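Local structure of TfuB1 (Thermobifida fusca, 6JX3) at residues Val53-Leu57 with Asp58-Pro62; Glu76-Asp79 with Ala80-Ile84. The protein binds the leader peptide of a lasso peptide precursor, probably to present it for processing, through a PqqD-like RRE domain, and also binds zinc. All coordinates share one frame; numbering follows the deposited sequence. Where two conformers were deposited one is given.

Both contacts are local and lie at the surface, but they belong to opposite ends of helices. Interaction 1 finishes helix 47-57 and turns the chain into helix 62-72; its backbone bonds and glycine form a C-terminal cap, to which are added an arginine stacked on a histidine and a buried leucine. Interaction 2 is the first two turns of helix 77-93, where i to i+4 backbone bonds run beneath charged side chains and an Arg-Glu salt bridge. Each holds an aspartate that binds zinc. Their centres lie about 15 Å apart, yet they touch where Ile-84 packs on Pro-62. Interaction 2 also approaches the bound peptide, through Asp-83.

Interaction 1: residues Val53-Leu57 with Asp58-Pro62; sequences VQRLL and DGHSP. With ZN (zinc ion), chain D.
Arg-55 and Leu-56 close helix 47-57 against Gly-59 and His-60 in a Schellman motif, His-60 N bonding back to Arg-55 O at 3.2 Å and Gly-59 N to Leu-56 O at 3.0 Å. The second bond reaches its carbonyl from above the plane, as the chain leaves the helix. Gly-59 suits the turn because its positive phi (98°) would press a CB against the preceding carbonyl oxygen. One residue earlier, Asp-58 N still makes the ordinary helical bond to Gln-54 O. Over the cap, the guanidinium of Arg-55 lies flat on the His-60 imidazole, centres 4.3 Å apart and planes 21° from parallel; NH2 sits over the ring, offset toward its rim. A bend at chi3 (49°) folds the arginine back over the histidine. The carboxylate of exposed Asp-58 binds a zinc ion through OD2, 1.8 Å from the metal, and a water is another ligand. Leu-56 has its branched end near the next helix, CD2 meeting Pro-62 CD at 4.0 Å. Ser-61 then opens that helix, its OG capping Asp-64 N. Leu-56 also packs on Val-65 of helix 62-72 and Val-88 of helix 77-93, while Arg-55 rests on Phe-68, so the turn joins three helices.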
ATOM      1  N   VAL A  53       3.773   0.892   1.287  1.00 12.69           N
ATOM      2  CA  VAL A  53       3.505   2.063   0.460  1.00 12.94           C
ATOM      3  C   VAL A  53       4.328   3.254   0.941  1.00 13.55           C
ATOM      4  O   VAL A  53       4.902   3.994   0.133  1.00 15.40           O
ATOM      5  CB  VAL A  53       2.005   2.388   0.446  1.00 13.17           C
ATOM      6  CG1 VAL A  53       1.768   3.746  -0.215  1.00 16.90           C
ATOM      7  CG2 VAL A  53       1.246   1.289  -0.306  1.00 12.78           C
ATOM      8  N   GLN A  54       4.390   3.462   2.259  1.00 13.27           N
ATOM      9  CA  GLN A  54       5.179   4.575   2.782  1.00 15.32           C
ATOM     10  C   GLN A  54       6.643   4.463   2.370  1.00 14.27           C
ATOM     11  O   GLN A  54       7.261   5.457   1.983  1.00 17.94           O
ATOM     12  CB  GLN A  54       5.053   4.643   4.305  1.00 21.81           C
ATOM     13  CG  GLN A  54       3.709   5.183   4.763  1.00 24.17           C
ATOM     14  CD  GLN A  54       3.333   4.709   6.155  1.00 42.03           C
ATOM     15  OE1 GLN A  54       4.125   4.055   6.839  1.00 40.09           O
ATOM     16  NE2 GLN A  54       2.113   5.026   6.577  1.00 36.82           N
ATOM     17  N   ARG A  55       7.211   3.255   2.417  1.00 14.39           N
ATOM     18  CA  ARG A  55       8.619   3.124   2.055  0.96 11.29           C
ATOM     19  C   ARG A  55       8.820   3.267   0.554  1.00 16.82           C
ATOM     20  O   ARG A  55       9.818   3.850   0.114  1.00 17.15           O
ATOM     21  CB  ARG A  55       9.168   1.791   2.555  1.00 15.68           C
ATOM     22  CG  ARG A  55       9.408   1.784   4.061  1.00 24.17           C
ATOM     23  CD  ARG A  55      10.177   0.550   4.488  0.73 24.15           C
ATOM     24  NE  ARG A  55      11.352   0.363   3.645  0.20 25.17           N
ATOM     25  CZ  ARG A  55      12.605   0.529   4.055  0.46 31.47           C
ATOM     26  NH1 ARG A  55      12.864   0.882   5.310  0.95 35.40           N
ATOM     27  NH2 ARG A  55      13.597   0.342   3.201  1.00 33.24           N
ATOM     28  N   LEU A  56       7.874   2.773  -0.252  1.00 14.20           N
ATOM     29  CA  LEU A  56       7.978   2.997  -1.692  1.00 15.85           C
ATOM     30  C   LEU A  56       7.895   4.483  -2.026  1.00 17.26           C
ATOM     31  O   LEU A  56       8.632   4.974  -2.889  1.00 16.36           O
ATOM     32  CB  LEU A  56       6.895   2.210  -2.429  1.00 16.23           C
ATOM     33  CG  LEU A  56       7.072   0.692  -2.396  1.00 13.98           C
ATOM     34  CD1 LEU A  56       5.897   0.029  -3.107  1.00 14.51           C
ATOM     35  CD2 LEU A  56       8.386   0.251  -3.032  1.00 16.46           C
ATOM     36  N   LEU A  57       7.007   5.217  -1.350  1.00 14.81           N
ATOM     37  CA  LEU A  57       6.878   6.643  -1.621  1.00 18.25           C
ATOM     38  C   LEU A  57       8.117   7.404  -1.179  1.00 20.17           C
ATOM     39  O   LEU A  57       8.432   8.451  -1.756  1.00 20.47           O
ATOM     40  CB  LEU A  57       5.637   7.208  -0.931  1.00 16.95           C
ATOM     41  CG  LEU A  57       4.325   6.743  -1.567  1.00 18.53           C
ATOM     42  CD1 LEU A  57       3.137   7.281  -0.792  1.00 21.97           C
ATOM     43  CD2 LEU A  57       4.280   7.161  -3.038  1.00 21.42           C
ATOM     44  N   ASP A  58       8.839   6.885  -0.185  1.00 18.08           N
ATOM     45  CA  ASP A  58      10.122   7.467   0.212  1.00 21.01           C
ATOM     46  C   ASP A  58      11.186   7.341  -0.865  1.00 28.83           C
ATOM     47  O   ASP A  58      12.257   7.946  -0.733  1.00 28.70           O
ATOM     48  CB  ASP A  58      10.647   6.794   1.475  1.00 18.49           C
ATOM     49  CG  ASP A  58       9.906   7.203   2.715  1.00 24.00           C
ATOM     50  OD1 ASP A  58       9.194   8.236   2.715  1.00 26.78           O
ATOM     51  OD2 ASP A  58      10.040   6.462   3.701  1.00 27.49           O
ATOM     52  N   GLY A  59      10.937   6.556  -1.906  1.00 18.85           N
ATOM     53  CA  GLY A  59      11.924   6.295  -2.928  1.00 22.92           C
ATOM     54  C   GLY A  59      12.683   4.996  -2.765  1.00 23.41           C
ATOM     55  O   GLY A  59      13.619   4.751  -3.528  1.00 24.23           O
ATOM     56  N   HIS A  60      12.323   4.159  -1.796  1.00 15.72           N
ATOM     57  CA  HIS A  60      12.976   2.869  -1.679  1.00 15.38           C
ATOM     58  C   HIS A  60      12.447   1.916  -2.733  1.00 17.47           C
ATOM     59  O   HIS A  60      11.280   1.977  -3.122  1.00 17.34           O
ATOM     60  CB  HIS A  60      12.744   2.273  -0.307  1.00 15.55           C
ATOM     61  CG  HIS A  60      13.347   3.088   0.778  1.00 21.58           C
ATOM     62  ND1 HIS A  60      14.692   3.376   0.810  1.00 33.83           N
ATOM     63  CD2 HIS A  60      12.791   3.735   1.826  1.00 25.78           C
ATOM     64  CE1 HIS A  60      14.945   4.140   1.854  1.00 34.60           C
ATOM     65  NE2 HIS A  60      13.811   4.373   2.486  1.00 24.40           N
ATOM     66  N   SER A  61      13.315   1.019  -3.173  1.00 14.20           N
ATOM     67  CA  SER A  61      12.954   0.012  -4.146  1.00 14.96           C
ATOM     68  C   SER A  61      12.120  -1.075  -3.484  1.00 15.60           C
ATOM     69  O   SER A  61      12.191  -1.266  -2.272  1.00 14.38           O
ATOM     70  CB  SER A  61      14.213  -0.603  -4.725  1.00 14.81           C
ATOM     71  OG  SER A  61      14.901  -1.290  -3.692  1.00 15.24           O
ATOM     72  N   PRO A  62      11.327  -1.813  -4.258  1.00 13.74           N
ATOM     73  CA  PRO A  62      10.687  -3.005  -3.684  1.00 12.68           C
ATOM     74  C   PRO A  62      11.692  -3.941  -3.051  1.00 12.45           C
ATOM     75  O   PRO A  62      11.383  -4.604  -2.057  1.00 15.52           O
ATOM     76  CB  PRO A  62       9.991  -3.643  -4.898  1.00 17.69           C
ATOM     77  CG  PRO A  62       9.658  -2.451  -5.764  1.00 19.19           C
ATOM     78  CD  PRO A  62      10.854  -1.534  -5.623  1.00 16.31           C
TER
HETATM   79 ZN    ZN D 102       9.371   6.949   5.305  0.82 27.34          ZN
HETATM   80  O   HOH W   1      10.131   3.486  -4.923  1.00 32.77           O
HETATM   81  O   HOH W   2       8.451   5.370   6.554  1.00 28.44           O

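Interaction 2: residues Glu76-Asp79 with Ala80-Ile84; sequences ERTD and AERDI
Arg-77 NE donates to Glu-81 OE2 at 2.7 Å in an almost straight bond (176°), a salt bridge spanning one turn of the helix. The carboxylate oxygen lies in the guanidinium plane, at its edge, but NE meets it from the anti side and tilted well out of the carboxylate plane; the two flat groups are steeply turned, 65° apart. Arg-77 reaches it because its chain bends at chi2 (90°), while Glu-81 stretches out from CG to meet it. Beneath them the backbone is regular helix: Ala-80 N bonds to Glu-76 O at 2.9 Å, Glu-81 N to Arg-77 O, and Asp-83 N to Asp-79 O at 2.8 Å. Glu-76 occupies the N-cap position, and it and Asp-79 put negative charge near the helix's amino end, where the helix dipole would probably stabilise it. Asp-79 OD1 is also a ligand of a zinc ion. Small Ala-80 fits a buried place in the first turn, and Ile-84 packs on Val-65 of helix 62-72. Asp-83 OD2 accepts a hydrogen bond from a water 2.9 Å away, while OD1 is hydrogen-bonded to an aromatic side chain of the bound peptide. This is the start of the third helix of a PqqD-like, winged-helix RRE fold, whose leader-binding face Asp-83 helps to form.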
ATOM      1  N   GLU A  76       9.607 -14.812   5.058  1.00 17.96           N
ATOM      2  CA  GLU A  76      10.723 -15.137   4.186  1.00 22.64           C
ATOM      3  C   GLU A  76      10.872 -14.067   3.116  1.00 20.16           C
ATOM      4  O   GLU A  76       9.894 -13.459   2.678  1.00 20.74           O
ATOM      5  CB  GLU A  76      10.502 -16.496   3.526  1.00 23.91           C
ATOM      6  CG  GLU A  76      10.439 -17.648   4.508  1.00 28.48           C
ATOM      7  CD  GLU A  76      11.815 -18.120   4.936  1.00 39.24           C
ATOM      8  OE1 GLU A  76      12.814 -17.673   4.333  1.00 44.93           O
ATOM      9  OE2 GLU A  76      11.895 -18.929   5.884  1.00 41.75           O
ATOM     10  N   ARG A  77      12.114 -13.853   2.686  1.00 20.93           N
ATOM     11  CA  ARG A  77      12.376 -12.886   1.622  1.00 21.78           C
ATOM     12  C   ARG A  77      11.532 -13.158   0.379  1.00 22.52           C
ATOM     13  O   ARG A  77      10.964 -12.229  -0.212  1.00 18.99           O
ATOM     14  CB  ARG A  77      13.861 -12.889   1.286  1.00 26.29           C
ATOM     15  CG  ARG A  77      14.175 -12.208  -0.011  1.00 30.82           C
ATOM     16  CD  ARG A  77      14.449 -10.754   0.223  1.00 27.33           C
ATOM     17  NE  ARG A  77      14.807 -10.075  -1.017  1.00 24.32           N
ATOM     18  CZ  ARG A  77      15.701  -9.099  -1.098  1.00 24.70           C
ATOM     19  NH1 ARG A  77      16.339  -8.698  -0.004  1.00 26.33           N
ATOM     20  NH2 ARG A  77      15.955  -8.525  -2.268  1.00 18.84           N
ATOM     21  N   THR A  78      11.446 -14.428  -0.038  1.00 21.52           N
ATOM     22  CA  THR A  78      10.667 -14.749  -1.225  0.52 19.20           C
ATOM     23  C   THR A  78       9.212 -14.318  -1.056  1.00 21.44           C
ATOM     24  O   THR A  78       8.630 -13.714  -1.964  1.00 19.96           O
ATOM     25  CB  THR A  78      10.790 -16.245  -1.525  0.52 24.26           C
ATOM     26  OG1 THR A  78      12.173 -16.603  -1.508  0.52 31.03           O
ATOM     27  CG2 THR A  78      10.271 -16.562  -2.901  0.52 24.33           C
ATOM     28  N   ASP A  79       8.610 -14.607   0.095  1.00 19.28           N
ATOM     29  CA  ASP A  79       7.227 -14.217   0.327  0.52 22.00           C
ATOM     30  C   ASP A  79       7.084 -12.702   0.360  1.00 14.96           C
ATOM     31  O   ASP A  79       6.098 -12.155  -0.142  1.00 15.81           O
ATOM     32  CB  ASP A  79       6.722 -14.819   1.634  0.52 18.15           C
ATOM     33  CG  ASP A  79       6.384 -16.289   1.504  0.52 27.33           C
ATOM     34  OD1 ASP A  79       6.099 -16.736   0.374  0.52 27.02           O
ATOM     35  OD2 ASP A  79       6.413 -16.992   2.533  0.52 25.71           O
ATOM     36  N   ALA A  80       8.059 -12.016   0.962  1.00 14.26           N
ATOM     37  CA  ALA A  80       8.007 -10.561   1.017  1.00 15.92           C
ATOM     38  C   ALA A  80       8.028  -9.965  -0.377  1.00 15.83           C
ATOM     39  O   ALA A  80       7.242  -9.062  -0.679  1.00 13.29           O
ATOM     40  CB  ALA A  80       9.172 -10.013   1.836  1.00 15.82           C
ATOM     41  N   GLU A  81       8.912 -10.468  -1.248  1.00 13.72           N
ATOM     42  CA  GLU A  81       8.953  -9.947  -2.610  1.00 14.56           C
ATOM     43  C   GLU A  81       7.635 -10.185  -3.338  1.00 14.81           C
ATOM     44  O   GLU A  81       7.158  -9.305  -4.059  1.00 14.65           O
ATOM     45  CB  GLU A  81      10.100 -10.576  -3.395  1.00 16.34           C
ATOM     46  CG  GLU A  81      11.464 -10.219  -2.848  1.00 14.49           C
ATOM     47  CD  GLU A  81      12.575 -10.583  -3.794  1.00 20.91           C
ATOM     48  OE1 GLU A  81      12.346 -10.487  -5.011  1.00 16.84           O
ATOM     49  OE2 GLU A  81      13.667 -10.939  -3.313  1.00 24.39           O
ATOM     50  N   ARG A  82       7.047 -11.372  -3.183  1.00 13.03           N
ATOM     51  CA  ARG A  82       5.779 -11.638  -3.859  1.00 13.67           C
ATOM     52  C   ARG A  82       4.672 -10.772  -3.303  1.00 14.76           C
ATOM     53  O   ARG A  82       3.828 -10.280  -4.056  1.00 16.58           O
ATOM     54  CB  ARG A  82       5.382 -13.098  -3.712  1.00 18.09           C
ATOM     55  CG  ARG A  82       6.309 -14.089  -4.296  1.00 28.69           C
ATOM     56  CD  ARG A  82       5.448 -15.254  -4.708  1.00 49.28           C
ATOM     57  NE  ARG A  82       5.235 -16.131  -3.560  1.00 54.65           N
ATOM     58  CZ  ARG A  82       6.166 -16.925  -3.045  1.00 52.39           C
ATOM     59  NH1 ARG A  82       5.890 -17.680  -1.988  1.00 45.41           N
ATOM     60  NH2 ARG A  82       7.354 -16.999  -3.620  1.00 48.61           N
ATOM     61  N   ASP A  83       4.647 -10.593  -1.981  1.00 15.88           N
ATOM     62  CA  ASP A  83       3.586  -9.806  -1.374  1.00 13.91           C
ATOM     63  C   ASP A  83       3.690  -8.342  -1.772  1.00 16.41           C
ATOM     64  O   ASP A  83       2.667  -7.677  -1.985  1.00 15.36           O
ATOM     65  CB  ASP A  83       3.633  -9.945   0.143  1.00 18.44           C
ATOM     66  CG  ASP A  83       3.114 -11.284   0.628  1.00 21.23           C
ATOM     67  OD1 ASP A  83       3.208 -11.526   1.852  1.00 22.68           O
ATOM     68  OD2 ASP A  83       2.638 -12.092  -0.203  1.00 23.47           O
ATOM     69  N   ILE A  84       4.911  -7.805  -1.816  1.00 12.66           N
ATOM     70  CA  ILE A  84       5.081  -6.420  -2.248  1.00 11.05           C
ATOM     71  C   ILE A  84       4.610  -6.264  -3.679  1.00 14.31           C
ATOM     72  O   ILE A  84       3.908  -5.306  -4.022  1.00 13.72           O
ATOM     73  CB  ILE A  84       6.548  -5.993  -2.102  1.00 11.34           C
ATOM     74  CG1 ILE A  84       6.905  -5.872  -0.627  1.00 13.25           C
ATOM     75  CG2 ILE A  84       6.809  -4.682  -2.850  1.00 14.61           C
ATOM     76  CD1 ILE A  84       8.422  -5.899  -0.405  1.00 13.62           C
TER
HETATM   77  O   HOH W   3       3.272 -14.862   0.222  1.00 44.91           O